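Local coordinates for protein trichothecene 15-O-acetyltransferase TRI3 (PDB 3FOT) that transfers an acetyl group to the 15-hydroxyl of trichothecene intermediates during the biosynthesis of fungal mycotoxins such as T-2 toxin, at residues S58-A63 and P173-V178; C357-V362 and Q407-R412; S25-Q30 and Y108-S113; M141-A146 and L276-I281; G193-V198 and G440-F445. All coordinates share one frame; numbering follows the deposited sequence. Where two conformers were deposited one is given.

Contact 1 (S58-A63 and P173-V178); sequences SLRNIA and PQDATV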
# COMPACT_ATOMS: atom_id res chain seq x y z
N SER A 58 15.29 4.34 -3.52
CA SER A 58 16.72 4.55 -3.60
C SER A 58 16.96 5.38 -4.84
O SER A 58 16.54 4.99 -5.93
CB SER A 58 17.45 3.22 -3.75
OG SER A 58 18.83 3.39 -3.54
N LEU A 59 17.64 6.50 -4.67
CA LEU A 59 17.86 7.44 -5.76
C LEU A 59 19.37 7.54 -6.00
O LEU A 59 20.18 7.25 -5.11
CB LEU A 59 17.31 8.82 -5.41
CG LEU A 59 15.89 8.98 -4.84
CD1 LEU A 59 15.62 10.46 -4.60
CD2 LEU A 59 14.83 8.42 -5.76
N ARG A 60 19.73 7.92 -7.21
CA ARG A 60 21.14 8.15 -7.53
C ARG A 60 21.31 9.58 -8.04
O ARG A 60 20.52 10.05 -8.86
CB ARG A 60 21.63 7.15 -8.57
CG ARG A 60 23.11 7.27 -8.86
CD ARG A 60 23.69 6.09 -9.65
NE ARG A 60 23.30 4.77 -9.12
CZ ARG A 60 23.92 4.11 -8.13
NH1 ARG A 60 24.98 4.63 -7.51
NH2 ARG A 60 23.47 2.92 -7.76
N ASN A 61 22.35 10.26 -7.58
CA ASN A 61 22.68 11.58 -8.06
C ASN A 61 23.21 11.49 -9.49
O ASN A 61 24.35 11.04 -9.71
CB ASN A 61 23.70 12.26 -7.14
CG ASN A 61 24.10 13.63 -7.66
OD1 ASN A 61 23.52 14.13 -8.63
ND2 ASN A 61 25.06 14.27 -6.99
N ILE A 62 22.39 11.88 -10.46
CA ILE A 62 22.82 11.88 -11.86
C ILE A 62 22.86 13.29 -12.43
O ILE A 62 22.89 13.49 -13.65
CB ILE A 62 21.97 10.95 -12.76
CG1 ILE A 62 20.48 11.33 -12.71
CG2 ILE A 62 22.22 9.50 -12.37
CD1 ILE A 62 19.69 10.83 -13.93
N ALA A 63 22.84 14.26 -11.53
CA ALA A 63 22.74 15.65 -11.91
C ALA A 63 23.98 16.16 -12.68
O ALA A 63 25.07 15.55 -12.58
CB ALA A 63 22.51 16.49 -10.67
N PRO A 173 28.18 13.29 -3.73
CA PRO A 173 28.99 13.05 -4.91
C PRO A 173 28.17 12.63 -6.13
O PRO A 173 27.08 12.05 -5.98
CB PRO A 173 29.91 11.93 -4.47
CG PRO A 173 30.03 12.08 -2.98
CD PRO A 173 28.62 12.49 -2.57
N GLN A 174 28.70 12.90 -7.32
CA GLN A 174 28.14 12.36 -8.55
C GLN A 174 28.02 10.85 -8.39
O GLN A 174 28.94 10.22 -7.88
CB GLN A 174 29.07 12.65 -9.73
CG GLN A 174 28.80 13.99 -10.39
CD GLN A 174 27.40 14.02 -10.97
OE1 GLN A 174 26.98 13.09 -11.67
NE2 GLN A 174 26.65 15.06 -10.64
N ASP A 175 26.86 10.31 -8.79
CA ASP A 175 26.52 8.88 -8.71
C ASP A 175 26.39 8.26 -7.34
O ASP A 175 26.21 7.05 -7.22
CB ASP A 175 27.41 8.05 -9.64
CG ASP A 175 27.31 8.54 -11.06
OD1 ASP A 175 26.17 8.60 -11.59
OD2 ASP A 175 28.36 8.94 -11.62
N ALA A 176 26.44 9.09 -6.30
CA ALA A 176 26.15 8.63 -4.95
C ALA A 176 24.64 8.41 -4.81
O ALA A 176 23.84 9.01 -5.53
CB ALA A 176 26.60 9.65 -3.94
N THR A 177 24.29 7.52 -3.89
CA THR A 177 22.91 7.16 -3.58
C THR A 177 22.36 8.12 -2.54
O THR A 177 23.05 8.48 -1.58
CB THR A 177 22.93 5.71 -3.04
OG1 THR A 177 23.25 4.84 -4.13
CG2 THR A 177 21.61 5.30 -2.41
N VAL A 178 21.12 8.56 -2.73
CA VAL A 178 20.35 9.20 -1.67
C VAL A 178 19.13 8.29 -1.50
O VAL A 178 18.47 7.98 -2.48
CB VAL A 178 19.87 10.61 -2.04
CG1 VAL A 178 18.95 11.15 -0.95
CG2 VAL A 178 21.05 11.57 -2.24
O HOH W 1 26.22 17.03 -8.67
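Arg60 reaches over the turn opposite it and takes hold of the backbone of Asp175 rather than its carboxylate. NH1 of Arg60 donates to Asp175 O over 2.7 Å, with that oxygen close to the guanidinium plane. Arg60 CG stands anti to the backbone N (chi1 -175°), which sets it beside the Asp175 carbonyl; CD lies near it too, while NE pairs with Glu463. Next in the chain, Asn61 grips the turn with its backbone: its N gives an almost straight bond to Ala176 O (2.8 Å), and its O accepts from Asp175 N. The amide of Asn61 also shapes the strand end, since OD1 receives Ala63 N at 3.0 Å in an Asx turn while ND2 makes a weak bond to Pro173 O. Pro173 opens the type II turn, Gln174 and Asp175 form its corners, and Asp175 takes the positive phi (66°) of the third position. Beyond the turn the two strands run antiparallel, and Leu59 and Val178, a hydrogen-bonded pair of branched apolar residues, lie on a buried face. Strand 53-61 sits between strands 177-184 and 457-469 of a mixed sheet, Arg60 also bonding through its backbone to Ser461 of the latter.

Contact 2 (C357-V362 and Q407-R412); sequences CQTAAV and QALGLR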
# COMPACT_ATOMS: atom_id res chain seq x y z
N CYS A 357 -9.42 3.86 -1.18
CA CYS A 357 -10.52 3.51 -2.06
C CYS A 357 -10.34 2.04 -2.42
O CYS A 357 -9.77 1.70 -3.46
CB CYS A 357 -10.58 4.40 -3.31
SG CYS A 357 -12.09 3.99 -4.28
N GLN A 358 -10.78 1.19 -1.50
CA GLN A 358 -10.55 -0.25 -1.59
C GLN A 358 -11.85 -1.01 -1.47
O GLN A 358 -12.78 -0.56 -0.81
CB GLN A 358 -9.61 -0.73 -0.49
CG GLN A 358 -8.20 -0.09 -0.60
CD GLN A 358 -7.39 -0.75 -1.69
OE1 GLN A 358 -7.22 -1.98 -1.68
NE2 GLN A 358 -6.89 0.04 -2.65
N THR A 359 -11.88 -2.16 -2.13
CA THR A 359 -12.99 -3.06 -1.91
C THR A 359 -12.46 -4.48 -1.84
O THR A 359 -11.26 -4.66 -1.60
CB THR A 359 -14.17 -2.83 -2.91
OG1 THR A 359 -15.26 -3.70 -2.57
CG2 THR A 359 -13.76 -3.06 -4.33
N ALA A 360 -13.34 -5.47 -2.03
CA ALA A 360 -13.07 -6.83 -1.62
C ALA A 360 -13.52 -7.80 -2.72
O ALA A 360 -14.43 -7.48 -3.49
CB ALA A 360 -13.83 -7.12 -0.33
N ALA A 361 -12.84 -8.94 -2.81
CA ALA A 361 -13.26 -10.06 -3.66
C ALA A 361 -12.85 -11.34 -2.95
O ALA A 361 -12.08 -11.29 -2.00
CB ALA A 361 -12.59 -10.00 -5.06
N VAL A 362 -13.37 -12.48 -3.39
CA VAL A 362 -12.97 -13.73 -2.77
C VAL A 362 -12.41 -14.63 -3.86
O VAL A 362 -13.11 -14.99 -4.81
CB VAL A 362 -14.14 -14.45 -2.01
CG1 VAL A 362 -13.65 -15.73 -1.38
CG2 VAL A 362 -14.73 -13.54 -0.94
N GLN A 407 -17.86 -1.53 -4.94
CA GLN A 407 -17.25 -0.56 -4.00
C GLN A 407 -18.13 -0.34 -2.79
O GLN A 407 -17.64 -0.31 -1.66
CB GLN A 407 -16.85 0.77 -4.67
CG GLN A 407 -16.15 1.75 -3.70
CD GLN A 407 -14.87 1.19 -3.06
OE1 GLN A 407 -14.13 0.42 -3.67
NE2 GLN A 407 -14.61 1.58 -1.81
N ALA A 408 -19.45 -0.24 -3.00
CA ALA A 408 -20.38 -0.14 -1.87
C ALA A 408 -20.26 -1.35 -0.93
O ALA A 408 -20.35 -1.21 0.30
CB ALA A 408 -21.84 0.02 -2.37
N LEU A 409 -20.07 -2.52 -1.51
CA LEU A 409 -19.96 -3.77 -0.74
C LEU A 409 -18.69 -3.74 0.11
O LEU A 409 -18.72 -4.14 1.25
CB LEU A 409 -19.97 -5.00 -1.66
CG LEU A 409 -19.73 -6.39 -1.07
CD1 LEU A 409 -20.50 -7.50 -1.84
CD2 LEU A 409 -18.23 -6.72 -1.10
N GLY A 410 -17.59 -3.28 -0.49
CA GLY A 410 -16.31 -3.14 0.23
C GLY A 410 -16.47 -2.30 1.48
O GLY A 410 -16.04 -2.69 2.56
N LEU A 411 -17.10 -1.14 1.34
CA LEU A 411 -17.26 -0.23 2.46
C LEU A 411 -18.04 -0.91 3.57
O LEU A 411 -17.68 -0.84 4.74
CB LEU A 411 -17.95 1.06 2.00
CG LEU A 411 -17.21 1.88 0.94
CD1 LEU A 411 -18.07 3.08 0.54
CD2 LEU A 411 -15.82 2.33 1.41
N ARG A 412 -19.12 -1.59 3.20
CA ARG A 412 -19.98 -2.23 4.17
C ARG A 412 -19.33 -3.41 4.86
O ARG A 412 -19.40 -3.55 6.10
CB ARG A 412 -21.30 -2.66 3.46
CG ARG A 412 -22.36 -3.07 4.41
CD ARG A 412 -23.64 -3.35 3.65
NE ARG A 412 -24.70 -3.81 4.53
CZ ARG A 412 -25.73 -4.57 4.14
NH1 ARG A 412 -25.82 -4.98 2.88
NH2 ARG A 412 -26.65 -4.95 5.00
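Thr359 and Gly410 mark where strand 358-362 passes almost perpendicularly over helix 407-412, at 94° with the segment axes 6.3 Å apart and with Thr359 CA and Gly410 CA 4.0 Å apart. Such closeness depends on glycine: with no side chain between helix and strand, Gly410 CA comes to 3.0 Å from Thr359 OG1. That hydroxyl is anti to the backbone N of its residue (chi1 -176°), and it donates to Leu406 O one residue before the helical segment, so a polar atom in a buried place is satisfied. The side chains of Gln407 and Thr359 slide past each other in opposite directions, Gln407 OE1 lying 3.3 Å from Thr359 CB. A bend at chi2 (58°) carries CD of Gln407 toward the strand, and NE2 donates to Gln358 O at 3.0 Å from well above the carbonyl plane. Helix 406-423 also bears His414, which binds the substrate 15-deacetylcalonectrin, and the side chain of Ala360 is about 4 Å from that of His414. The strand also meets Asp190, the aspartate of the HXXXDG signature of BAHD acyltransferases, which accepts from Cys357 N and from Gln358 NE2 through OD2. Cys357 SG rests 4.1 Å from Gln407 CD, a soft, weakly polar neighbour for the amide. Farther along the strand, the small Ala360 puts its CB 4.5 Å from Leu409 CD2, a looser apolar touch.

Contact 3 (S25-Q30 and Y108-S113); sequences SGRQVQ and YESPES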
# COMPACT_ATOMS: atom_id res chain seq x y z
N SER A 25 -15.48 29.27 11.24
CA SER A 25 -14.56 29.76 10.22
C SER A 25 -14.58 28.92 8.95
O SER A 25 -14.26 29.41 7.86
CB SER A 25 -13.14 29.82 10.77
OG SER A 25 -12.59 28.51 10.83
N GLY A 26 -14.90 27.63 9.11
CA GLY A 26 -14.89 26.68 8.01
C GLY A 26 -13.49 26.12 7.75
O GLY A 26 -13.32 25.30 6.85
N ARG A 27 -12.50 26.53 8.55
CA ARG A 27 -11.10 26.10 8.35
C ARG A 27 -10.79 24.68 8.85
O ARG A 27 -9.77 24.11 8.46
CB ARG A 27 -10.11 27.12 8.96
CG ARG A 27 -10.19 28.51 8.28
CD ARG A 27 -9.21 29.50 8.94
NE ARG A 27 -7.83 29.13 8.65
CZ ARG A 27 -7.16 29.43 7.53
NH1 ARG A 27 -7.72 30.13 6.54
NH2 ARG A 27 -5.90 29.03 7.41
N GLN A 28 -11.65 24.12 9.70
CA GLN A 28 -11.52 22.73 10.16
C GLN A 28 -12.72 21.89 9.73
O GLN A 28 -13.87 22.29 9.93
CB GLN A 28 -11.35 22.64 11.68
CG GLN A 28 -10.95 21.23 12.17
CD GLN A 28 -10.78 21.14 13.69
OE1 GLN A 28 -11.75 21.01 14.42
NE2 GLN A 28 -9.53 21.18 14.16
N VAL A 29 -12.45 20.73 9.13
CA VAL A 29 -13.51 19.79 8.72
C VAL A 29 -13.15 18.41 9.28
O VAL A 29 -11.96 18.12 9.50
CB VAL A 29 -13.72 19.71 7.18
CG1 VAL A 29 -14.40 20.98 6.65
CG2 VAL A 29 -12.40 19.45 6.42
N GLN A 30 -14.16 17.58 9.54
CA GLN A 30 -13.91 16.24 10.00
C GLN A 30 -14.88 15.26 9.35
O GLN A 30 -15.96 15.65 8.87
CB GLN A 30 -13.98 16.15 11.53
CG GLN A 30 -15.37 16.27 12.12
CD GLN A 30 -15.36 16.23 13.66
OE1 GLN A 30 -14.32 16.37 14.30
NE2 GLN A 30 -16.53 16.04 14.23
N TYR A 108 -9.25 17.48 9.06
CA TYR A 108 -8.32 18.37 8.36
C TYR A 108 -8.53 19.82 8.81
O TYR A 108 -9.68 20.29 8.87
CB TYR A 108 -8.45 18.28 6.83
CG TYR A 108 -7.43 19.21 6.20
CD1 TYR A 108 -6.08 18.85 6.18
CD2 TYR A 108 -7.80 20.48 5.73
CE1 TYR A 108 -5.11 19.71 5.69
CE2 TYR A 108 -6.84 21.37 5.22
CZ TYR A 108 -5.49 20.96 5.21
OH TYR A 108 -4.53 21.81 4.72
N GLU A 109 -7.44 20.51 9.11
CA GLU A 109 -7.52 21.94 9.42
C GLU A 109 -6.48 22.71 8.60
O GLU A 109 -5.30 22.35 8.56
CB GLU A 109 -7.33 22.18 10.92
CG GLU A 109 -7.35 23.66 11.35
CD GLU A 109 -7.06 23.85 12.83
OE1 GLU A 109 -6.43 22.98 13.48
OE2 GLU A 109 -7.47 24.90 13.36
N SER A 110 -6.92 23.76 7.91
CA SER A 110 -5.98 24.65 7.21
C SER A 110 -4.98 25.26 8.18
O SER A 110 -5.33 25.53 9.33
CB SER A 110 -6.72 25.78 6.53
OG SER A 110 -7.31 25.36 5.37
N PRO A 111 -3.73 25.48 7.73
CA PRO A 111 -2.76 26.17 8.60
C PRO A 111 -3.29 27.55 9.02
O PRO A 111 -3.89 28.26 8.21
CB PRO A 111 -1.52 26.33 7.70
CG PRO A 111 -1.65 25.16 6.72
CD PRO A 111 -3.12 25.07 6.45
N GLU A 112 -3.09 27.87 10.29
CA GLU A 112 -3.53 29.15 10.85
C GLU A 112 -2.78 30.34 10.26
O GLU A 112 -3.25 31.48 10.33
CB GLU A 112 -3.37 29.14 12.38
CG GLU A 112 -2.00 28.70 12.87
CD GLU A 112 -1.61 29.34 14.19
OE1 GLU A 112 -2.13 28.92 15.24
OE2 GLU A 112 -0.76 30.27 14.18
N SER A 113 -1.61 30.07 9.69
CA SER A 113 -0.77 31.09 9.09
C SER A 113 0.24 30.41 8.18
O SER A 113 0.49 29.21 8.30
CB SER A 113 -0.02 31.88 10.17
OG SER A 113 0.92 31.07 10.86
O HOH W 2 -6.66 27.28 11.03
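Gln28 and Glu109 face each other as a non-hydrogen-bonded antiparallel pair, their extended side chains crossing obliquely. The amide and carboxylate planes are 68° apart; Gln28 NE2 comes within 3.6 Å of Glu109 OE1 and CG of Gln28 lies against CB of Glu109, while Gln28 OE1 bonds to Thr22. On the reverse face of the sheet Val29 and Tyr108 form the hydrogen-bonded pair. Val29 CG2 packs 4.1 Å from Tyr108 CB; Tyr108 CG is anti to its backbone N (chi1 -179°), and its OH bonds to Glu225 and Arg86. Arg27, whose chain turns at chi3 (69°) to set NE, has Ser110 CB 3.4 Å above one face of its guanidinium, offset toward the rim. Its edge is turned toward Pro111 O, where the modelled approach is too short to be trusted. Arg27 O accepts from Ser110 N at 2.9 Å, and a water accepts from Arg27 NE while donating to Ser110 O at 2.8 Å. The two faces thus differ in chemistry: amide and carboxylate on one, valine and tyrosine buried on the other. Because Glu225 accepts from both Tyr108 OH and the buried Ser110 OG, its charge is probably well stabilised.

Contact 4 (M141-A146 and L276-I281); sequences MEEGRA and LPRCVI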
# COMPACT_ATOMS: atom_id res chain seq x y z
N MET A 141 13.26 1.94 13.09
CA MET A 141 12.10 2.67 13.56
C MET A 141 11.09 1.72 14.20
O MET A 141 10.51 2.02 15.26
CB MET A 141 11.46 3.45 12.41
CG MET A 141 12.26 4.66 12.01
SD MET A 141 11.53 5.43 10.52
CE MET A 141 9.97 6.04 11.15
N GLU A 142 10.94 0.56 13.60
CA GLU A 142 10.02 -0.43 14.15
C GLU A 142 10.55 -1.03 15.44
O GLU A 142 9.79 -1.22 16.40
CB GLU A 142 9.68 -1.49 13.10
CG GLU A 142 8.78 -0.91 12.01
CD GLU A 142 7.47 -0.34 12.57
OE1 GLU A 142 6.91 -0.92 13.53
OE2 GLU A 142 7.00 0.69 12.07
N GLU A 143 11.86 -1.28 15.49
CA GLU A 143 12.50 -1.72 16.75
C GLU A 143 12.38 -0.64 17.84
O GLU A 143 12.00 -0.93 18.99
CB GLU A 143 13.96 -2.14 16.50
CG GLU A 143 14.09 -3.41 15.66
CD GLU A 143 15.44 -3.58 14.96
OE1 GLU A 143 16.41 -2.86 15.32
OE2 GLU A 143 15.53 -4.44 14.03
N GLY A 144 12.66 0.61 17.46
CA GLY A 144 12.55 1.77 18.37
C GLY A 144 11.16 2.03 18.93
O GLY A 144 11.03 2.38 20.11
N ARG A 145 10.14 1.86 18.08
CA ARG A 145 8.69 1.99 18.39
C ARG A 145 8.33 1.66 19.83
O ARG A 145 7.60 2.37 20.49
CB ARG A 145 7.83 1.18 17.40
CG ARG A 145 6.34 1.47 17.53
CD ARG A 145 5.55 1.00 16.29
NE ARG A 145 6.05 1.61 15.06
CZ ARG A 145 6.04 2.92 14.82
NH1 ARG A 145 5.55 3.76 15.74
NH2 ARG A 145 6.53 3.38 13.68
N ALA A 146 8.73 0.52 20.34
CA ALA A 146 8.13 -0.78 20.22
C ALA A 146 8.70 -0.71 21.62
O ALA A 146 7.96 -0.58 22.61
CB ALA A 146 8.94 -1.74 19.37
N LEU A 276 7.86 -8.03 16.03
CA LEU A 276 8.14 -6.95 15.10
C LEU A 276 7.80 -7.30 13.65
O LEU A 276 8.01 -8.45 13.25
CB LEU A 276 9.61 -6.56 15.19
CG LEU A 276 10.02 -5.94 16.54
CD1 LEU A 276 11.52 -5.81 16.71
CD2 LEU A 276 9.37 -4.60 16.68
N PRO A 277 7.31 -6.31 12.86
CA PRO A 277 7.12 -6.58 11.42
C PRO A 277 8.46 -6.74 10.74
O PRO A 277 9.42 -6.00 11.05
CB PRO A 277 6.39 -5.32 10.91
CG PRO A 277 6.76 -4.25 11.86
CD PRO A 277 6.92 -4.93 13.21
N ARG A 278 8.54 -7.69 9.81
CA ARG A 278 9.75 -7.90 9.07
C ARG A 278 9.41 -8.13 7.62
O ARG A 278 8.25 -8.36 7.28
CB ARG A 278 10.54 -9.10 9.59
CG ARG A 278 10.99 -9.01 11.04
CD ARG A 278 11.93 -7.84 11.29
NE ARG A 278 12.50 -7.90 12.63
CZ ARG A 278 13.38 -7.02 13.12
NH1 ARG A 278 13.80 -6.00 12.38
NH2 ARG A 278 13.86 -7.17 14.35
N CYS A 279 10.40 -8.06 6.75
CA CYS A 279 10.19 -8.16 5.32
C CYS A 279 11.25 -9.05 4.65
O CYS A 279 12.41 -8.96 5.02
CB CYS A 279 10.23 -6.75 4.72
SG CYS A 279 9.68 -6.61 3.03
N VAL A 280 10.87 -9.86 3.66
CA VAL A 280 11.82 -10.58 2.83
C VAL A 280 11.48 -10.19 1.40
O VAL A 280 10.32 -10.26 1.00
CB VAL A 280 11.74 -12.11 3.01
CG1 VAL A 280 12.73 -12.79 2.05
CG2 VAL A 280 12.07 -12.49 4.43
N ILE A 281 12.49 -9.76 0.64
CA ILE A 281 12.27 -9.23 -0.72
C ILE A 281 13.01 -10.07 -1.76
O ILE A 281 14.17 -10.45 -1.56
CB ILE A 281 12.78 -7.76 -0.82
CG1 ILE A 281 11.95 -6.83 0.07
CG2 ILE A 281 12.78 -7.30 -2.26
CD1 ILE A 281 12.50 -5.42 0.21
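The start of strand 277-283, at the edge of a four-stranded sheet, and Leu276 just before it meet helix 134-147, touching Glu142, Glu143 and Ala146. The polar centre is a salt bridge between Arg278 and Glu143, residues long enough to span from strand to helix. Both end nitrogens converge on a single oxygen: NH1 of Arg278 lies 2.9 Å from Glu143 OE2, and NH2 of Arg278 is 3.2 Å from the same atom. OE2 lies in the guanidinium plane and uses its anti lone pair for NH1, while the carboxylate is turned 70° from that plane. Beside the charges, Leu276 forks over the helix. Its CD1 sits 3.7 Å from Glu143 CG, its CD2 3.9 Å from Ala146 CB and 3.4 Å from Glu142 O. The puckered ring of Pro277 crosses Glu142 at about a right angle, with CG of the proline 3.7 Å from Glu142 OE1. The carboxylate of Glu142 is itself gripped side-on by Arg145, and its OE2 accepts from Tyr54. Arg278 NE bonds to Asp495 as well, so one guanidinium joins two acids, and its positive charge probably offsets both where the contact meets the surface.

Contact 5 (G193-V198 and G440-F445); sequences GCRKFV and GINERF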
# COMPACT_ATOMS: atom_id res chain seq x y z
N GLY A 193 -2.90 5.86 -3.37
CA GLY A 193 -2.91 7.27 -3.05
C GLY A 193 -1.54 7.70 -2.52
O GLY A 193 -1.05 8.80 -2.84
N CYS A 194 -0.92 6.84 -1.72
CA CYS A 194 0.36 7.18 -1.10
C CYS A 194 1.44 7.22 -2.19
O CYS A 194 2.24 8.16 -2.24
CB CYS A 194 0.73 6.17 -0.00
SG CYS A 194 1.99 6.83 1.10
N ARG A 195 1.47 6.24 -3.08
CA ARG A 195 2.44 6.30 -4.19
C ARG A 195 2.20 7.48 -5.13
O ARG A 195 3.17 8.09 -5.60
CB ARG A 195 2.46 4.99 -4.97
CG ARG A 195 3.09 3.90 -4.12
CD ARG A 195 3.05 2.57 -4.83
NE ARG A 195 1.72 1.99 -4.81
CZ ARG A 195 1.32 1.01 -5.61
NH1 ARG A 195 2.16 0.54 -6.53
NH2 ARG A 195 0.08 0.55 -5.53
N LYS A 196 0.94 7.79 -5.41
CA LYS A 196 0.63 8.97 -6.24
C LYS A 196 1.22 10.21 -5.56
O LYS A 196 1.80 11.08 -6.20
CB LYS A 196 -0.89 9.16 -6.41
CG LYS A 196 -1.50 8.17 -7.43
CD LYS A 196 -3.04 8.18 -7.44
CE LYS A 196 -3.63 9.50 -7.94
NZ LYS A 196 -3.37 9.79 -9.40
N PHE A 197 1.10 10.28 -4.25
CA PHE A 197 1.60 11.45 -3.53
C PHE A 197 3.14 11.53 -3.56
O PHE A 197 3.70 12.62 -3.71
CB PHE A 197 1.07 11.45 -2.08
CG PHE A 197 1.35 12.73 -1.36
CD1 PHE A 197 0.50 13.83 -1.50
CD2 PHE A 197 2.48 12.84 -0.55
CE1 PHE A 197 0.77 15.04 -0.84
CE2 PHE A 197 2.74 14.01 0.14
CZ PHE A 197 1.89 15.12 0.00
N VAL A 198 3.82 10.39 -3.46
CA VAL A 198 5.29 10.34 -3.64
C VAL A 198 5.63 10.91 -5.05
O VAL A 198 6.52 11.75 -5.20
CB VAL A 198 5.82 8.91 -3.48
CG1 VAL A 198 7.29 8.81 -3.90
CG2 VAL A 198 5.66 8.47 -2.00
N GLY A 440 0.91 -3.53 -8.36
CA GLY A 440 0.92 -3.16 -9.77
C GLY A 440 2.19 -2.45 -10.20
O GLY A 440 3.21 -2.55 -9.54
N ILE A 441 2.08 -1.70 -11.29
CA ILE A 441 3.23 -1.08 -11.95
C ILE A 441 3.47 0.34 -11.42
O ILE A 441 2.61 1.20 -11.56
CB ILE A 441 2.98 -1.06 -13.47
CG1 ILE A 441 2.86 -2.51 -13.97
CG2 ILE A 441 4.07 -0.27 -14.20
CD1 ILE A 441 2.44 -2.65 -15.41
N ASN A 442 4.63 0.55 -10.82
CA ASN A 442 4.90 1.79 -10.10
C ASN A 442 5.03 3.00 -11.03
O ASN A 442 4.91 4.13 -10.57
CB ASN A 442 6.13 1.64 -9.20
CG ASN A 442 5.82 0.94 -7.90
OD1 ASN A 442 6.52 -0.01 -7.48
ND2 ASN A 442 4.82 1.43 -7.22
N GLU A 443 5.24 2.76 -12.33
CA GLU A 443 5.31 3.87 -13.30
C GLU A 443 3.98 4.62 -13.45
O GLU A 443 3.96 5.77 -13.93
CB GLU A 443 5.77 3.34 -14.67
CG GLU A 443 7.30 3.21 -14.78
CD GLU A 443 7.86 1.86 -14.30
OE1 GLU A 443 7.10 1.03 -13.72
OE2 GLU A 443 9.06 1.63 -14.55
N ARG A 444 2.88 3.97 -13.06
CA ARG A 444 1.59 4.62 -13.04
C ARG A 444 1.61 5.84 -12.15
O ARG A 444 0.87 6.78 -12.38
CB ARG A 444 0.50 3.65 -12.55
CG ARG A 444 0.28 2.44 -13.44
CD ARG A 444 -0.96 1.66 -12.96
NE ARG A 444 -0.64 0.93 -11.74
CZ ARG A 444 -1.53 0.48 -10.85
NH1 ARG A 444 -2.83 0.72 -11.00
NH2 ARG A 444 -1.09 -0.17 -9.78
N PHE A 445 2.47 5.83 -11.12
CA PHE A 445 2.38 6.82 -10.05
C PHE A 445 3.63 7.65 -9.79
O PHE A 445 3.51 8.77 -9.31
CB PHE A 445 2.03 6.10 -8.75
CG PHE A 445 0.89 5.14 -8.89
CD1 PHE A 445 -0.32 5.57 -9.40
CD2 PHE A 445 1.05 3.81 -8.53
CE1 PHE A 445 -1.39 4.68 -9.54
CE2 PHE A 445 -0.02 2.90 -8.66
CZ PHE A 445 -1.23 3.36 -9.17
O HOH W 3 1.63 10.89 -9.04
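Lys196, in helix 193-198, brings its CA to 4.7 Å from that of Phe445, at the point where the chain has left strand 440-441 and passed through the 3-10 turn 442-444. Gly440, just before this bend, has a positive phi of 75°, a conformation readily taken without a side chain. Phe445 points at the helix and lies between two long basic side chains. Its CE2 stands 3.7 Å above one face of the Arg195 guanidinium, offset toward the rim, with the ring and guanidinium planes 69° apart. CD1, across the ring, lies 3.5 Å from Lys196 CG, which its chi1 of -77° sets anti to the carbonyl carbon. An aromatic residue suits this place because its ring is broad enough to touch a lysine methylene on one side and the arginine guanidinium on the other. Arg444 packs on the same ring from its own segment: its CB is 3.6 Å above the ring centre. NE of Arg444 donates to Ile441 O at 3.3 Å, and the backbone N of Arg444 reaches that oxygen from the opposite face of its plane. Arg195 is itself held by Asp439 O, which accepts from NH1, and by a cation-pi contact with Phe467. Helix 191-205 packs through Cys194 and Val198 on strands 53-61 and 177-184, while Asn442 touches strand 477-483 beside the end of strand 435-441.

Contact 2 lies nearest the substrate-binding site, since the helix of its second segment carries His414, the residue that binds 15-deacetylcalonectrin. Contact 5 comes to about 7 Å from contact 2 at the nearest atoms, and Asp190 connects the two: one carboxylate oxygen accepts from Cys357 and Gln358, the other from Gly193 N. Along the chain, contact 2 is nested within the loop that contact 5 closes. Contacts 4 and 5 reach the same four-stranded sheet at its two outermost strands, 277-283 and 435-441, with centres 23 Å apart. Contact 1 is far out on the six-stranded sheet, its centre 41 Å from that of contact 2, and contact 3 belongs to a separate antiparallel sheet.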